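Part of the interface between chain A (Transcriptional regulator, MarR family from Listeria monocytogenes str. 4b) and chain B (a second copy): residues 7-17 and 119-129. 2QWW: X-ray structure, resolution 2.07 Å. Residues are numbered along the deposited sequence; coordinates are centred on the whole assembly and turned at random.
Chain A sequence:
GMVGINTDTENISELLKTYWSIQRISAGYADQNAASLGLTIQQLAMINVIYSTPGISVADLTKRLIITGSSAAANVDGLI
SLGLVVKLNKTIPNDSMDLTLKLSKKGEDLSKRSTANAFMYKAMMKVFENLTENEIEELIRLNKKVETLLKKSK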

# COMPACT_ATOMS: atom_id res chain seq x y z
N THR A 7 -10.93 24.83 -9.12
CA THR A 7 -11.97 24.67 -8.11
C THR A 7 -11.41 23.73 -7.03
O THR A 7 -10.49 22.94 -7.32
CB THR A 7 -13.31 24.13 -8.70
OG1 THR A 7 -14.30 24.02 -7.67
CG2 THR A 7 -13.14 22.76 -9.37
N ASP A 8 -11.92 23.81 -5.80
CA ASP A 8 -11.41 22.94 -4.72
C ASP A 8 -11.44 21.47 -5.07
O ASP A 8 -10.53 20.74 -4.72
CB ASP A 8 -12.12 23.19 -3.38
CG ASP A 8 -11.51 24.37 -2.62
OD1 ASP A 8 -10.93 25.27 -3.26
OD2 ASP A 8 -11.61 24.39 -1.37
N THR A 9 -12.49 21.05 -5.76
CA THR A 9 -12.60 19.68 -6.22
C THR A 9 -11.44 19.32 -7.15
O THR A 9 -10.95 18.20 -7.11
CB THR A 9 -13.92 19.48 -6.98
OG1 THR A 9 -15.01 19.67 -6.08
CG2 THR A 9 -14.00 18.09 -7.61
N GLU A 10 -11.03 20.25 -8.00
CA GLU A 10 -9.93 20.00 -8.92
C GLU A 10 -8.62 19.95 -8.15
O GLU A 10 -7.77 19.15 -8.48
CB GLU A 10 -9.89 21.04 -10.05
CG GLU A 10 -8.71 20.85 -11.04
CD GLU A 10 -8.65 19.45 -11.66
OE1 GLU A 10 -9.72 18.83 -11.87
OE2 GLU A 10 -7.51 18.99 -11.93
N ASN A 11 -8.46 20.79 -7.14
CA ASN A 11 -7.26 20.77 -6.31
C ASN A 11 -7.12 19.51 -5.45
O ASN A 11 -6.01 19.01 -5.25
CB ASN A 11 -7.18 22.03 -5.44
CG ASN A 11 -6.85 23.28 -6.24
OD1 ASN A 11 -6.09 23.23 -7.22
ND2 ASN A 11 -7.39 24.41 -5.81
N ILE A 12 -8.24 19.01 -4.93
CA ILE A 12 -8.24 17.77 -4.15
C ILE A 12 -7.79 16.64 -5.06
O ILE A 12 -6.89 15.90 -4.72
CB ILE A 12 -9.64 17.48 -3.51
CG1 ILE A 12 -9.93 18.49 -2.40
CG2 ILE A 12 -9.71 16.06 -2.91
CD1 ILE A 12 -11.36 18.47 -1.88
N SER A 13 -8.38 16.56 -6.25
CA SER A 13 -8.02 15.54 -7.23
C SER A 13 -6.54 15.55 -7.57
O SER A 13 -5.90 14.50 -7.61
CB SER A 13 -8.83 15.74 -8.51
OG SER A 13 -10.20 15.71 -8.19
N GLU A 14 -6.02 16.74 -7.81
CA GLU A 14 -4.61 16.94 -8.12
C GLU A 14 -3.71 16.44 -7.00
O GLU A 14 -2.71 15.75 -7.24
CB GLU A 14 -4.39 18.43 -8.36
CG GLU A 14 -3.01 18.86 -8.79
CD GLU A 14 -2.66 18.45 -10.20
OE1 GLU A 14 -3.35 17.59 -10.80
OE2 GLU A 14 -1.66 19.00 -10.72
N LEU A 15 -4.05 16.79 -5.77
CA LEU A 15 -3.27 16.38 -4.62
C LEU A 15 -3.32 14.86 -4.48
O LEU A 15 -2.29 14.21 -4.37
CB LEU A 15 -3.79 17.05 -3.34
CG LEU A 15 -3.00 16.78 -2.05
CD1 LEU A 15 -1.58 17.31 -2.16
CD2 LEU A 15 -3.73 17.38 -0.86
N LEU A 16 -4.52 14.29 -4.52
CA LEU A 16 -4.70 12.85 -4.35
C LEU A 16 -3.98 12.03 -5.42
O LEU A 16 -3.38 11.00 -5.11
CB LEU A 16 -6.19 12.48 -4.26
CG LEU A 16 -6.95 13.05 -3.04
CD1 LEU A 16 -8.44 12.78 -3.14
CD2 LEU A 16 -6.41 12.52 -1.72
N LYS A 17 -4.03 12.51 -6.66
CA LYS A 17 -3.28 11.90 -7.75
C LYS A 17 -1.77 11.98 -7.54
O LYS A 17 -1.05 11.06 -7.89
CB LYS A 17 -3.59 12.56 -9.09
CG LYS A 17 -4.91 12.17 -9.70
N PHE B 119 -15.64 9.21 -0.12
CA PHE B 119 -15.20 9.25 1.27
C PHE B 119 -13.90 10.04 1.44
O PHE B 119 -13.74 10.80 2.40
CB PHE B 119 -15.07 7.83 1.84
CG PHE B 119 -16.37 7.08 1.88
CD1 PHE B 119 -17.28 7.33 2.89
CD2 PHE B 119 -16.69 6.15 0.90
CE1 PHE B 119 -18.50 6.67 2.92
CE2 PHE B 119 -17.91 5.50 0.92
CZ PHE B 119 -18.81 5.75 1.93
N MSE B 120 -12.97 9.84 0.52
CA MSE B 120 -11.71 10.56 0.54
C MSE B 120 -11.92 12.04 0.20
O MSE B 120 -11.29 12.90 0.79
CB MSE B 120 -10.72 9.94 -0.45
CG MSE B 120 -9.35 10.57 -0.43
SE MSE B 120 -8.23 10.01 1.04
CE MSE B 120 -7.84 8.49 0.18
N TYR B 121 -12.79 12.33 -0.77
CA TYR B 121 -13.07 13.73 -1.12
C TYR B 121 -13.70 14.51 0.03
O TYR B 121 -13.33 15.65 0.25
CB TYR B 121 -13.95 13.84 -2.37
CG TYR B 121 -13.14 13.71 -3.64
CD1 TYR B 121 -12.80 12.46 -4.15
CD2 TYR B 121 -12.72 14.84 -4.34
CE1 TYR B 121 -12.07 12.32 -5.31
CE2 TYR B 121 -11.98 14.72 -5.52
CZ TYR B 121 -11.66 13.45 -5.99
OH TYR B 121 -10.92 13.28 -7.15
N LYS B 122 -14.63 13.91 0.76
CA LYS B 122 -15.24 14.58 1.90
C LYS B 122 -14.18 14.85 2.96
O LYS B 122 -14.15 15.92 3.55
CB LYS B 122 -16.36 13.74 2.51
N ALA B 123 -13.31 13.89 3.18
CA ALA B 123 -12.25 14.03 4.17
C ALA B 123 -11.23 15.11 3.80
O ALA B 123 -10.85 15.92 4.63
CB ALA B 123 -11.55 12.71 4.36
N MSE B 124 -10.79 15.13 2.55
CA MSE B 124 -9.82 16.13 2.10
C MSE B 124 -10.46 17.51 2.04
O MSE B 124 -9.81 18.51 2.27
CB MSE B 124 -9.22 15.73 0.75
CG MSE B 124 -7.84 16.32 0.49
SE MSE B 124 -6.53 15.77 1.83
CE MSE B 124 -6.75 14.08 1.68
N MSE B 125 -11.75 17.55 1.72
CA MSE B 125 -12.52 18.78 1.74
C MSE B 125 -12.53 19.42 3.13
O MSE B 125 -12.41 20.63 3.25
CB MSE B 125 -13.94 18.46 1.28
CG MSE B 125 -14.93 19.57 1.40
SE MSE B 125 -16.56 19.03 0.55
CE MSE B 125 -15.89 18.38 -1.29
N LYS B 126 -12.65 18.62 4.18
CA LYS B 126 -12.59 19.15 5.54
C LYS B 126 -11.19 19.67 5.84
O LYS B 126 -11.03 20.65 6.57
CB LYS B 126 -12.95 18.07 6.57
CG LYS B 126 -14.37 17.56 6.49
CD LYS B 126 -14.53 16.28 7.33
CE LYS B 126 -15.93 15.69 7.22
NZ LYS B 126 -16.05 14.47 8.06
N VAL B 127 -10.17 19.00 5.31
CA VAL B 127 -8.77 19.41 5.52
C VAL B 127 -8.54 20.80 4.94
O VAL B 127 -7.98 21.66 5.61
CB VAL B 127 -7.80 18.39 4.88
CG1 VAL B 127 -6.34 18.91 4.88
CG2 VAL B 127 -7.89 17.07 5.62
N PHE B 128 -9.04 21.01 3.72
CA PHE B 128 -8.94 22.25 2.97
C PHE B 128 -9.60 23.46 3.65
O PHE B 128 -9.11 24.58 3.52
CB PHE B 128 -9.47 22.03 1.53
CG PHE B 128 -8.45 21.43 0.58
CD1 PHE B 128 -7.50 20.51 1.00
CD2 PHE B 128 -8.46 21.78 -0.76
CE1 PHE B 128 -6.57 19.98 0.12
CE2 PHE B 128 -7.55 21.24 -1.64
CZ PHE B 128 -6.60 20.35 -1.20
N GLU B 129 -10.69 23.23 4.37
CA GLU B 129 -11.34 24.27 5.16
C GLU B 129 -10.41 24.79 6.27
O GLU B 129 -10.58 25.90 6.77
CB GLU B 129 -12.64 23.75 5.76
CG GLU B 129 -13.77 23.60 4.73
CD GLU B 129 -14.90 22.70 5.22
OE1 GLU B 129 -14.81 22.14 6.34
OE2 GLU B 129 -15.89 22.53 4.46

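Two helices from the two copies cross here at a steep angle: their axes come within 10.3 Å, and their N-to-C directions differ by 108°. The backbones come nearest at A:Ile12 and B:Met124, whose CA atoms lie 6.7 Å apart. Chain B contributes to the contact through B:Met120, B:Tyr121, B:Met124, B:Met125 and B:Phe128, the spacing by which a helix keeps one side turned to a partner.

The first of these is B:Met120, a selenomethionine. Its CA-to-CB bond points toward chain A, and A:Leu16 CD1 packs against B:Met120 CG at 3.6 Å. This is a purely apolar touch near the C-terminal end of the chain A stretch.

B:Tyr121 carries the polar rule of the interface. Its CA-to-CB bond points sideways, yet the ring brings its end closer to the other helix, settling among A:Thr9, A:Ile12, A:Ser13 and A:Leu16. At the tip, B:Tyr121 OH donates a hydrogen bond to A:Ser13 OG at 2.7 Å. That serine hydroxyl in turn donates to its own helix, A:Ser13 OG to A:Thr9 O at 2.8 Å, so the two bonds run as a relay from the tyrosine through the serine to a backbone carbonyl one turn back. The serine, in the m rotamer, thus accepts across the interface while spending its proton at home. The ring around this anchor is still used for packing: A:Leu16 CD1 lies over one face, 4.3 Å from B:Tyr121 CE1, while A:Ile12 CG2 approaches B:Tyr121 CD2 at 3.5 Å.

One turn on from B:Met120, the CA-to-CB bond of selenomethionine B:Met124 points toward chain A, at the closest CA pair. A:Ile12 CG2 meets B:Met124 CB at 3.7 Å; farther out, B:Met124 CE reaches A:Leu16 CD2 at 3.8 Å and B:Met124 SE lies 4.2 Å from A:Leu15 CD2. A flexible, unbranched side chain here touches three aliphatic neighbours along its length.

The CA-to-CB bond of B:Met125, also selenomethionine, points sideways, and the residue contributes less. A:Ile12 CD1 comes within 3.7 Å of B:Met125 N and 4.1 Å of B:Met125 CB, so the isoleucine packs close to the helix backbone itself.

B:Phe128 ends the contact with a second aromatic knob, seated among A:Asp8, A:Asn11, A:Ile12 and A:Leu15. A:Ile12 CG1 sits over one ring face, 4.0 Å from the centroid of the B:Phe128 ring and 21° off its normal, a CH-pi contact. Other neighbours line the ring edge: A:Leu15 CD2 is 4.0 Å from B:Phe128 CE1, and A:Asn11 CB is 3.9 Å from B:Phe128 CE2.

Read as a design, the knobs interlock. A:Ile12 fills the hole bounded by B:Tyr121, B:Met124, B:Met125 and B:Phe128, while B:Tyr121 and B:Phe128 each enter a hole that includes A:Ile12. One branched aliphatic residue therefore ties the packing together, and a single hydrogen bond, from B:Tyr121 OH to A:Ser13 OG, joins the helices.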